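PDB 6GRH: microcin B17-processing protein McbC from Escherichia coli str. K-12 substr. MG1655, which serves as an FMN-binding oxidoreductase of the nitroreductase family, needed to process the inactive microcin B17 precursor into the active peptide. Local coordinates for residues K24-H27 with V28-N31; A33-P36 with E37-E40; R135-E138 with N139-N142; S173-G176 with G177-R181; A236-D240 with S241-K245. All coordinates share one frame; numbering follows the deposited sequence.

The five contacts are all local, each formed within one continuous piece of chain, yet their chemistry follows their place in the fold. Contact 5 is buried, between the flavin and helix 240-246; the other four are only partly buried. Contacts 1 and 2 follow one another at the subunit borders, where aromatic rings and carboxylates also face McbB and, in contact 1, a second McbC. Contacts 4 and 5 both bind FMN, one through an arginine side chain and the other through a backbone N-H. Ser-34 of contact 2 is hydrogen-bonded to both. Contact 3, on the opposite side of the chain's centre from contact 1, is a polar turn in a strand-connecting loop that meets no other chain.

Contact 1 of 5, residues K24-H27 with V28-N31; sequences KDFH and VRGN
Lys-24 and Val-28 are joined by an alpha-helical i to i+4 bond that continues the pattern of helix 17-27, with Val-28 N hydrogen-bonded to Lys-24 O at 3.1 Å. After it the spacing of the bonds tightens from four residues to three, as in a 3-10 turn. Arg-29 N reaches Phe-26 O at 3.0 Å, and Gly-30 N follows with His-27 O at 3.1 Å. Val-28, in one of its two conformers, and Arg-29 both lie against Asp-25 O. On Arg-29 the aliphatic part does the touching, CG lying 3.6 Å from Asp-25 O, while CD of Arg-29 comes 4.4 Å from Phe-26 CD1. The Phe-26 ring stacks on Phe-26 of the second McbC subunit, so this part of the chain belongs to the dimer interface. Asp-25 turns the other way, to a salt bridge with Arg-210 of McbB. His-27 swings its imidazole anti to the backbone N (chi1 -179°) and into the chain, where ND1 is hydrogen-bonded to Tyr-207. Its other nitrogen, NE2, stands 3.7 Å from Asn-31 OD1, the ring and the amide being turned 83° apart, and OD1 itself is hydrogen-bonded to Arg-208 of the second subunit.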
# COMPACT_ATOMS: atom_id res chain seq x y z
N LYS D 24 8.17 4.29 -3.74
CA LYS D 24 8.90 4.84 -2.60
C LYS D 24 8.33 4.39 -1.25
O LYS D 24 9.09 4.10 -0.31
CB LYS D 24 8.93 6.35 -2.65
CG LYS D 24 9.82 6.97 -3.71
CD LYS D 24 9.47 8.46 -3.72
CE LYS D 24 10.52 9.31 -4.34
NZ LYS D 24 10.19 10.76 -4.13
N ASP D 25 7.00 4.37 -1.15
CA ASP D 25 6.32 3.93 0.04
C ASP D 25 6.75 2.52 0.40
O ASP D 25 6.89 2.21 1.56
CB ASP D 25 4.81 3.88 -0.15
CG ASP D 25 4.16 5.23 -0.11
OD1 ASP D 25 4.80 6.25 0.25
OD2 ASP D 25 2.93 5.26 -0.46
N PHE D 26 6.82 1.64 -0.60
CA PHE D 26 7.21 0.28 -0.36
C PHE D 26 8.68 0.18 0.02
O PHE D 26 9.04 -0.47 0.99
CB PHE D 26 6.97 -0.59 -1.58
CG PHE D 26 7.43 -2.00 -1.37
CD1 PHE D 26 6.69 -2.85 -0.55
CD2 PHE D 26 8.61 -2.44 -1.93
CE1 PHE D 26 7.10 -4.17 -0.34
CE2 PHE D 26 9.03 -3.73 -1.72
CZ PHE D 26 8.28 -4.60 -0.92
N HIS D 27 9.50 0.83 -0.77
CA HIS D 27 10.93 0.83 -0.59
C HIS D 27 11.35 1.18 0.86
O HIS D 27 12.18 0.46 1.43
CB HIS D 27 11.61 1.81 -1.54
CG HIS D 27 13.09 1.81 -1.38
ND1 HIS D 27 13.89 0.88 -2.00
CD2 HIS D 27 13.91 2.57 -0.61
CE1 HIS D 27 15.15 1.09 -1.65
NE2 HIS D 27 15.19 2.11 -0.81
N VAL D 28 10.75 2.21 1.44
CA VAL D 28 11.13 2.68 2.78
C VAL D 28 10.78 1.71 3.92
O VAL D 28 11.29 1.84 5.02
CB VAL D 28 10.59 4.10 3.09
CG1 VAL D 28 9.12 4.07 3.46
CG2 VAL D 28 11.39 4.71 4.22
N ARG D 29 9.88 0.76 3.65
CA ARG D 29 9.59 -0.30 4.60
C ARG D 29 10.79 -1.21 4.90
O ARG D 29 10.86 -1.78 5.99
CB ARG D 29 8.44 -1.17 4.10
CG ARG D 29 7.13 -0.44 3.99
CD ARG D 29 6.09 -1.43 3.54
NE ARG D 29 4.81 -0.86 3.19
CZ ARG D 29 3.88 -0.45 4.05
NH1 ARG D 29 4.07 -0.47 5.36
NH2 ARG D 29 2.72 -0.01 3.56
N GLY D 30 11.72 -1.32 3.95
CA GLY D 30 12.91 -2.09 4.12
C GLY D 30 14.13 -1.34 4.62
O GLY D 30 15.18 -1.94 4.74
N ASN D 31 14.00 -0.04 4.88
CA ASN D 31 15.11 0.75 5.38
C ASN D 31 15.31 0.38 6.86
O ASN D 31 14.35 0.09 7.56
CB ASN D 31 14.82 2.24 5.25
CG ASN D 31 15.00 2.78 3.82
OD1 ASN D 31 15.49 2.13 2.92
ND2 ASN D 31 14.62 4.00 3.65

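Contact 2 of 5, residues A33-P36 with E37-E40; sequences ASLP and EFAE
Leu-35 and Phe-38 lie side by side and point the same way, brought together by a tight turn in the loop between helix 17-27 and strand 42-43. Leu-35 holds CG beside its backbone N (chi1 -66°), which lets its CD1 reach Phe-38 CE2 at 3.6 Å. Phe-38 makes the same choice at its first torsion, and this lays one face of the phenyl ring against Leu-35 CB. Ala-33 adds its carbonyl oxygen at the ring's edge, 4.1 Å from Phe-38 CD2. Two successive bonds of 3-10 spacing fix this fold: Phe-38 N to Leu-35 O at 3.1 Å, then Ala-39 N to Pro-36 O at 3.2 Å. Glu-37 behaves differently from its neighbours, for its chain bends at the second torsion (chi2 86°) and runs alongside Pro-36, pointing the same way. The carboxylate oxygen OE1 of Glu-37 comes to rest 3.6 Å from Pro-36 CD, and OE2 is engaged in a salt bridge with Arg-172 of helix 167-175. The turn thus sets an apolar pair, Leu-35 and Phe-38, beside a charged tie to its own chain, while Phe-38 also meets Phe-266 of McbB edge-to-face.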
# COMPACT_ATOMS: atom_id res chain seq x y z
N ALA D 33 17.19 1.38 10.74
CA ALA D 33 17.88 2.23 11.70
C ALA D 33 18.84 1.32 12.45
O ALA D 33 18.47 0.68 13.42
CB ALA D 33 16.89 2.88 12.64
N SER D 34 20.07 1.26 11.97
CA SER D 34 21.07 0.34 12.47
C SER D 34 22.23 1.17 12.98
O SER D 34 23.06 1.64 12.21
CB SER D 34 21.50 -0.55 11.32
OG SER D 34 22.60 -1.35 11.72
N LEU D 35 22.29 1.40 14.27
CA LEU D 35 23.36 2.22 14.86
C LEU D 35 23.88 1.56 16.11
O LEU D 35 23.11 0.91 16.79
CB LEU D 35 22.80 3.58 15.27
CG LEU D 35 22.30 4.55 14.21
CD1 LEU D 35 21.83 5.81 14.92
CD2 LEU D 35 23.41 4.91 13.24
N PRO D 36 25.16 1.77 16.46
CA PRO D 36 25.67 1.20 17.72
C PRO D 36 24.85 1.60 18.95
O PRO D 36 24.64 0.79 19.83
CB PRO D 36 27.10 1.76 17.83
CG PRO D 36 27.46 2.13 16.44
CD PRO D 36 26.20 2.55 15.76
N GLU D 37 24.39 2.85 18.98
CA GLU D 37 23.65 3.37 20.13
C GLU D 37 22.27 2.73 20.31
O GLU D 37 21.68 2.89 21.36
CB GLU D 37 23.49 4.90 20.05
CG GLU D 37 24.79 5.68 20.13
CD GLU D 37 25.50 5.85 18.78
OE1 GLU D 37 25.05 5.34 17.74
OE2 GLU D 37 26.53 6.55 18.76
N PHE D 38 21.75 2.04 19.30
CA PHE D 38 20.48 1.32 19.43
C PHE D 38 20.64 -0.21 19.66
O PHE D 38 19.64 -0.93 19.53
CB PHE D 38 19.61 1.53 18.19
CG PHE D 38 19.33 2.98 17.83
CD1 PHE D 38 19.32 4.00 18.77
CD2 PHE D 38 19.01 3.29 16.51
CE1 PHE D 38 19.04 5.30 18.39
CE2 PHE D 38 18.72 4.59 16.13
CZ PHE D 38 18.74 5.60 17.08
N ALA D 39 21.83 -0.68 20.03
CA ALA D 39 22.12 -2.15 20.09
C ALA D 39 21.25 -2.93 21.07
O ALA D 39 20.88 -4.07 20.80
CB ALA D 39 23.59 -2.40 20.43
N GLU D 40 20.94 -2.33 22.19
CA GLU D 40 20.18 -3.02 23.22
C GLU D 40 18.67 -2.80 23.14
O GLU D 40 17.93 -3.31 23.97
CB GLU D 40 20.73 -2.61 24.58
CG GLU D 40 22.22 -2.94 24.67
CD GLU D 40 22.87 -2.42 25.92
OE1 GLU D 40 22.53 -1.30 26.35
OE2 GLU D 40 23.73 -3.12 26.47

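Contact 3 of 5, residues R135-E138 with N139-N142; sequences RLSE and NTEN
Arg-135 takes hold of Thr-140 side-on, NE and NH2 both donating to the one backbone oxygen, Thr-140 O, each at 2.8 Å. That oxygen lies in the plane of the guanidinium, so the double grip fixes the group's rotation. Over one face sits CB of Asn-142, whose amide is turned only 10° from the guanidinium plane; Asn-142 CG comes within 3.6 Å of Arg-135 CD. The Ser-137 carbonyl oxygen lies above a guanidinium face, offset toward its rim, and is the same atom that receives Thr-140 N at 3.1 Å to close a type I beta turn. Ser-137 supplies a second clasp. Its OG, anti to the backbone N (chi1 164°), accepts Asn-139 N at 2.8 Å in an ST turn, and Asp-91 is hydrogen-bonded to the same hydroxyl. The solvent side is looser. Exposed Glu-138 bends back to form a salt bridge with Arg-135, its OE1 3.2 Å from NH2 and met from above the carboxylate plane. At Glu-141 the buried backbone oxygen finds no partner. The type I turn with its ST turn opens the loop that joins antiparallel strands 129-135 and 149-153 of the nitroreductase-family sheet.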
# COMPACT_ATOMS: atom_id res chain seq x y z
N ARG D 135 35.79 6.27 0.55
CA ARG D 135 37.13 6.03 1.10
C ARG D 135 37.01 6.00 2.63
O ARG D 135 36.51 6.94 3.22
CB ARG D 135 38.08 7.14 0.65
CG ARG D 135 39.46 7.08 1.27
CD ARG D 135 40.41 8.04 0.55
NE ARG D 135 41.70 8.10 1.21
CZ ARG D 135 42.00 8.87 2.26
NH1 ARG D 135 41.09 9.68 2.83
NH2 ARG D 135 43.22 8.83 2.76
N LEU D 136 37.47 4.91 3.25
CA LEU D 136 37.16 4.62 4.67
C LEU D 136 38.34 4.53 5.61
O LEU D 136 38.13 4.37 6.82
CB LEU D 136 36.41 3.30 4.78
CG LEU D 136 35.08 3.21 4.04
CD1 LEU D 136 34.47 1.84 4.27
CD2 LEU D 136 34.15 4.30 4.53
N SER D 137 39.56 4.58 5.07
CA SER D 137 40.77 4.54 5.89
C SER D 137 41.75 5.58 5.39
O SER D 137 41.86 5.78 4.18
CB SER D 137 41.42 3.16 5.78
OG SER D 137 42.76 3.17 6.25
N GLU D 138 42.49 6.20 6.31
CA GLU D 138 43.59 7.07 5.92
C GLU D 138 44.77 6.29 5.33
O GLU D 138 45.66 6.90 4.76
CB GLU D 138 44.05 7.97 7.08
CG GLU D 138 42.95 8.92 7.59
CD GLU D 138 42.30 9.82 6.52
OE1 GLU D 138 43.00 10.32 5.59
OE2 GLU D 138 41.07 10.05 6.63
N ASN D 139 44.75 4.96 5.45
CA ASN D 139 45.70 4.10 4.72
C ASN D 139 45.27 3.76 3.29
O ASN D 139 45.91 2.95 2.63
CB ASN D 139 45.98 2.81 5.51
CG ASN D 139 47.22 2.91 6.37
OD1 ASN D 139 48.24 3.44 5.94
ND2 ASN D 139 47.14 2.36 7.57
N THR D 140 44.20 4.37 2.82
CA THR D 140 43.82 4.28 1.43
C THR D 140 44.34 5.54 0.73
O THR D 140 44.12 6.66 1.21
CB THR D 140 42.30 4.17 1.29
OG1 THR D 140 41.84 3.03 2.04
CG2 THR D 140 41.89 4.03 -0.19
N GLU D 141 45.06 5.36 -0.38
CA GLU D 141 45.55 6.48 -1.20
C GLU D 141 44.32 7.21 -1.78
O GLU D 141 43.26 6.60 -1.93
CB GLU D 141 46.43 5.95 -2.33
CG GLU D 141 47.48 6.92 -2.83
CD GLU D 141 48.27 6.41 -4.04
OE1 GLU D 141 47.98 5.31 -4.59
OE2 GLU D 141 49.19 7.14 -4.46
N ASN D 142 44.45 8.49 -2.10
CA ASN D 142 43.34 9.29 -2.61
C ASN D 142 43.70 10.01 -3.92
O ASN D 142 44.86 10.28 -4.19
CB ASN D 142 42.92 10.32 -1.55
CG ASN D 142 41.45 10.67 -1.63
OD1 ASN D 142 40.74 10.33 -2.59
ND2 ASN D 142 40.97 11.39 -0.63

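Contact 4 of 5, residues S173-G176 with G177-R181; sequences SLSG and GDSER. With FMN (flavin mononucleotide), chain O.
Ser-175 turns its OG into the position flanked by both backbone bonds of its CA (chi1 61°), and with that choice OG of Ser-175 comes to lie 3.3 Å from CB of Ser-179. This contact spans a sharp helix-to-helix link, in which helix 167-175 stops and helix 179-182 starts after only three residues. Gly-176 makes the break with a positive phi of 52°, a conformation that favours glycine. The backbone offers little else to bind the corner, merely a weak hydrogen bond from Asp-178 N to Ser-175 O at 3.4 Å. Ser-175 OG is taken up by Tyr-171 O, one turn back in its own helix, and Gly-177 N by Ser-34 OG. Past the link, the new helix presents Arg-181 to the flavin. Its chain is extended from CG to NE, and Asp-178 anchors the end: NH1 of Arg-181 meets OD2 of Asp-178 at 2.7 Å in a salt bridge. The aspartate thereby acts as a second-shell residue that positions the arginine. Positive charge beside O2, at the pyrimidine end of a flavin, is generally expected to favour its reduced, anionic form; Arg-233, close to Arg-181, is another ligand of FMN. Arg-181 brings two nitrogens to one flavin oxygen, with NH1 2.9 Å and NH2 3.0 Å from FMN O2.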
# COMPACT_ATOMS: atom_id res chain seq x y z
N SER D 173 28.49 5.69 9.27
CA SER D 173 27.21 5.55 8.54
C SER D 173 27.06 4.20 7.81
O SER D 173 25.99 3.57 7.83
CB SER D 173 26.98 6.73 7.60
OG SER D 173 27.71 6.61 6.38
N LEU D 174 28.13 3.74 7.19
CA LEU D 174 28.05 2.49 6.38
C LEU D 174 28.04 1.19 7.19
O LEU D 174 27.52 0.20 6.74
CB LEU D 174 29.21 2.45 5.39
CG LEU D 174 29.22 3.50 4.28
CD1 LEU D 174 30.50 3.39 3.49
CD2 LEU D 174 28.06 3.27 3.36
N SER D 175 28.65 1.20 8.36
CA SER D 175 28.93 -0.04 9.10
C SER D 175 27.82 -0.39 10.08
O SER D 175 27.84 -1.48 10.66
CB SER D 175 30.26 0.09 9.85
OG SER D 175 30.22 1.16 10.77
N GLY D 176 26.89 0.54 10.28
CA GLY D 176 25.74 0.35 11.15
C GLY D 176 26.09 -0.13 12.54
O GLY D 176 27.09 0.28 13.12
N GLY D 177 25.26 -1.02 13.07
CA GLY D 177 25.48 -1.54 14.41
C GLY D 177 26.65 -2.49 14.59
O GLY D 177 27.13 -2.62 15.69
N ASP D 178 27.10 -3.14 13.52
CA ASP D 178 28.05 -4.28 13.61
C ASP D 178 29.49 -3.90 13.24
O ASP D 178 30.25 -4.72 12.70
CB ASP D 178 27.52 -5.41 12.69
CG ASP D 178 27.96 -6.81 13.13
OD1 ASP D 178 28.27 -7.03 14.33
OD2 ASP D 178 27.95 -7.71 12.25
N SER D 179 29.89 -2.68 13.58
CA SER D 179 31.19 -2.15 13.15
C SER D 179 32.39 -2.84 13.83
O SER D 179 33.44 -3.01 13.21
CB SER D 179 31.25 -0.64 13.36
OG SER D 179 31.02 -0.33 14.71
N GLU D 180 32.24 -3.26 15.08
CA GLU D 180 33.33 -3.98 15.73
C GLU D 180 33.68 -5.27 14.99
O GLU D 180 34.85 -5.57 14.78
CB GLU D 180 33.03 -4.29 17.20
CG GLU D 180 34.30 -4.60 17.99
CD GLU D 180 34.02 -5.13 19.39
OE1 GLU D 180 32.90 -4.93 19.91
OE2 GLU D 180 34.94 -5.76 19.97
N ARG D 181 32.66 -6.03 14.60
CA ARG D 181 32.88 -7.29 13.88
C ARG D 181 33.42 -7.02 12.47
O ARG D 181 34.28 -7.74 11.97
CB ARG D 181 31.57 -8.11 13.85
CG ARG D 181 31.53 -9.24 12.86
CD ARG D 181 30.39 -10.22 13.11
NE ARG D 181 30.30 -11.08 11.94
CZ ARG D 181 29.71 -10.76 10.79
NH1 ARG D 181 29.09 -9.59 10.64
NH2 ARG D 181 29.75 -11.62 9.78
N1 FMN O . 27.16 -10.19 5.97
C2 FMN O . 27.18 -9.54 7.16
O2 FMN O . 28.02 -9.91 8.01
N3 FMN O . 26.34 -8.52 7.44
C4 FMN O . 25.42 -8.08 6.55
O4 FMN O . 24.65 -7.13 6.82
C4A FMN O . 25.33 -8.75 5.23
N5 FMN O . 24.43 -8.38 4.29
C5A FMN O . 24.39 -9.01 3.08
C6 FMN O . 23.46 -8.59 2.13
C7 FMN O . 23.37 -9.20 0.89
C7M FMN O . 22.36 -8.73 -0.12
C8 FMN O . 24.30 -10.32 0.56
C8M FMN O . 24.22 -10.99 -0.79
C9 FMN O . 25.23 -10.75 1.50
C9A FMN O . 25.32 -10.13 2.76
N10 FMN O . 26.27 -10.54 3.75
C10 FMN O . 26.28 -9.86 4.99
C1' FMN O . 27.22 -11.63 3.52
C2' FMN O . 26.56 -12.96 3.78
O2' FMN O . 26.33 -13.11 5.19
C3' FMN O . 27.42 -14.09 3.20
O3' FMN O . 27.45 -13.99 1.77
C4' FMN O . 26.93 -15.48 3.59
O4' FMN O . 27.01 -15.63 5.01
C5' FMN O . 27.74 -16.62 2.97
O5' FMN O . 29.11 -16.47 3.34
P FMN O . 30.26 -16.33 2.23
O1P FMN O . 29.95 -15.08 1.43
O2P FMN O . 31.52 -16.19 3.06
O3P FMN O . 30.13 -17.63 1.48

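Contact 5 of 5, residues A236-D240 with S241-K245; sequences AGYTD and SYVAK. With FMN (flavin mononucleotide), chain O.
Tyr-238 and Val-243 cross at about a right angle, the phenol ring offering CD1 to the CG2 methyl of Val-243 at 3.6 Å. The ring stands where it does because Tyr-238 CG is staggered close to both N and C of its own backbone (chi1 63°), which turns the side chain toward the start of the following helix. Arg-205 of the second McbC subunit makes a cation-pi contact with the same ring. Thr-239 meets Tyr-242 more obliquely: its CG2 methyl packs on Tyr-242 CB at 3.7 Å, and its CB lies at the edge of the tyrosine ring, close to the ring plane. Tyr-242 carries its phenol away from the turn to Arg-172. Together these residues begin helix 240-246 on the loop that follows strand 231-235, outermost of the nitroreductase-family sheet within this chain. Thr-239 holds the N-cap position, yet its hydroxyl caps nothing and instead accepts from Ser-34 N. The backbone does the work, with Val-243 N reaching Thr-239 O at 3.0 Å in an almost straight bond (175°). Ala-244 N repeats the pattern on Asp-240 O, also at 3.0 Å. The carboxylate of Asp-240 leads away from the helix to salt bridges with Arg-205 and Arg-208 of the second subunit. At the other end of the loop, as the first residue of the inverse gamma turn centred on Gly-237, Ala-236 addresses the flavin. Its backbone N-H is shared between FMN N5 at 3.1 Å and FMN O4 at 3.2 Å, and its CB methyl sits 3.7 Å from that same N5, the position through which flavins commonly exchange hydride.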
# COMPACT_ATOMS: atom_id res chain seq x y z
N ALA D 236 24.19 -5.30 4.22
CA ALA D 236 22.89 -4.67 4.36
C ALA D 236 22.65 -4.02 5.72
O ALA D 236 21.63 -3.39 5.92
CB ALA D 236 21.82 -5.73 4.09
N GLY D 237 23.61 -4.11 6.63
CA GLY D 237 23.44 -3.64 8.01
C GLY D 237 23.86 -2.18 8.16
O GLY D 237 24.83 -1.88 8.84
N TYR D 238 23.15 -1.28 7.47
CA TYR D 238 23.42 0.15 7.57
C TYR D 238 22.09 0.89 7.66
O TYR D 238 21.02 0.35 7.30
CB TYR D 238 24.27 0.64 6.38
CG TYR D 238 23.59 0.48 5.05
CD1 TYR D 238 22.75 1.46 4.55
CD2 TYR D 238 23.73 -0.70 4.33
CE1 TYR D 238 22.09 1.29 3.35
CE2 TYR D 238 23.10 -0.87 3.14
CZ TYR D 238 22.28 0.13 2.65
OH TYR D 238 21.62 -0.05 1.45
N THR D 239 22.19 2.15 8.07
CA THR D 239 21.05 3.04 8.17
C THR D 239 20.96 3.81 6.87
O THR D 239 21.78 4.68 6.60
CB THR D 239 21.23 4.00 9.36
OG1 THR D 239 21.38 3.22 10.56
CG2 THR D 239 20.02 4.94 9.47
N ASP D 240 19.97 3.47 6.05
CA ASP D 240 19.88 3.98 4.68
C ASP D 240 19.88 5.51 4.60
O ASP D 240 20.59 6.09 3.79
CB ASP D 240 18.66 3.42 3.93
CG ASP D 240 18.56 1.89 4.01
OD1 ASP D 240 18.45 1.33 5.13
OD2 ASP D 240 18.58 1.24 2.93
N SER D 241 19.08 6.16 5.44
CA SER D 241 18.92 7.60 5.35
C SER D 241 20.19 8.32 5.80
O SER D 241 20.53 9.39 5.28
CB SER D 241 17.72 8.05 6.18
OG SER D 241 17.94 7.72 7.52
N TYR D 242 20.90 7.71 6.73
CA TYR D 242 22.12 8.27 7.28
C TYR D 242 23.28 8.15 6.26
O TYR D 242 24.04 9.10 6.07
CB TYR D 242 22.44 7.53 8.57
CG TYR D 242 23.64 7.97 9.37
CD1 TYR D 242 24.11 9.27 9.36
CD2 TYR D 242 24.25 7.06 10.23
CE1 TYR D 242 25.19 9.65 10.16
CE2 TYR D 242 25.34 7.41 11.00
CZ TYR D 242 25.80 8.70 10.96
OH TYR D 242 26.87 9.02 11.78
N VAL D 243 23.39 7.00 5.62
CA VAL D 243 24.32 6.83 4.49
C VAL D 243 24.02 7.86 3.38
O VAL D 243 24.93 8.60 2.95
CB VAL D 243 24.25 5.39 3.93
CG1 VAL D 243 25.03 5.26 2.62
CG2 VAL D 243 24.79 4.43 4.99
N ALA D 244 22.75 7.98 2.99
CA ALA D 244 22.37 8.96 1.97
C ALA D 244 22.78 10.40 2.35
O ALA D 244 23.39 11.10 1.54
CB ALA D 244 20.88 8.88 1.65
N LYS D 245 22.47 10.81 3.58
CA LYS D 245 22.75 12.15 4.07
C LYS D 245 24.27 12.43 4.06
O LYS D 245 24.73 13.50 3.61
CB LYS D 245 22.20 12.29 5.48
CG LYS D 245 22.48 13.61 6.23
CD LYS D 245 21.51 14.70 5.80
CE LYS D 245 21.81 16.02 6.53
NZ LYS D 245 20.55 16.68 6.99
N1 FMN O . 27.16 -10.19 5.97
C2 FMN O . 27.18 -9.54 7.16
O2 FMN O . 28.02 -9.91 8.01
N3 FMN O . 26.34 -8.52 7.44
C4 FMN O . 25.42 -8.08 6.55
O4 FMN O . 24.65 -7.13 6.82
C4A FMN O . 25.33 -8.75 5.23
N5 FMN O . 24.43 -8.38 4.29
C5A FMN O . 24.39 -9.01 3.08
C6 FMN O . 23.46 -8.59 2.13
C7 FMN O . 23.37 -9.20 0.89
C7M FMN O . 22.36 -8.73 -0.12
C8 FMN O . 24.30 -10.32 0.56
C8M FMN O . 24.22 -10.99 -0.79
C9 FMN O . 25.23 -10.75 1.50
C9A FMN O . 25.32 -10.13 2.76
N10 FMN O . 26.27 -10.54 3.75
C10 FMN O . 26.28 -9.86 4.99
C1' FMN O . 27.22 -11.63 3.52
C2' FMN O . 26.56 -12.96 3.78
O2' FMN O . 26.33 -13.11 5.19
C3' FMN O . 27.42 -14.09 3.20
O3' FMN O . 27.45 -13.99 1.77
C4' FMN O . 26.93 -15.48 3.59
O4' FMN O . 27.01 -15.63 5.01
C5' FMN O . 27.74 -16.62 2.97
O5' FMN O . 29.11 -16.47 3.34
P FMN O . 30.26 -16.33 2.23
O1P FMN O . 29.95 -15.08 1.43
O2P FMN O . 31.52 -16.19 3.06
O3P FMN O . 30.13 -17.63 1.48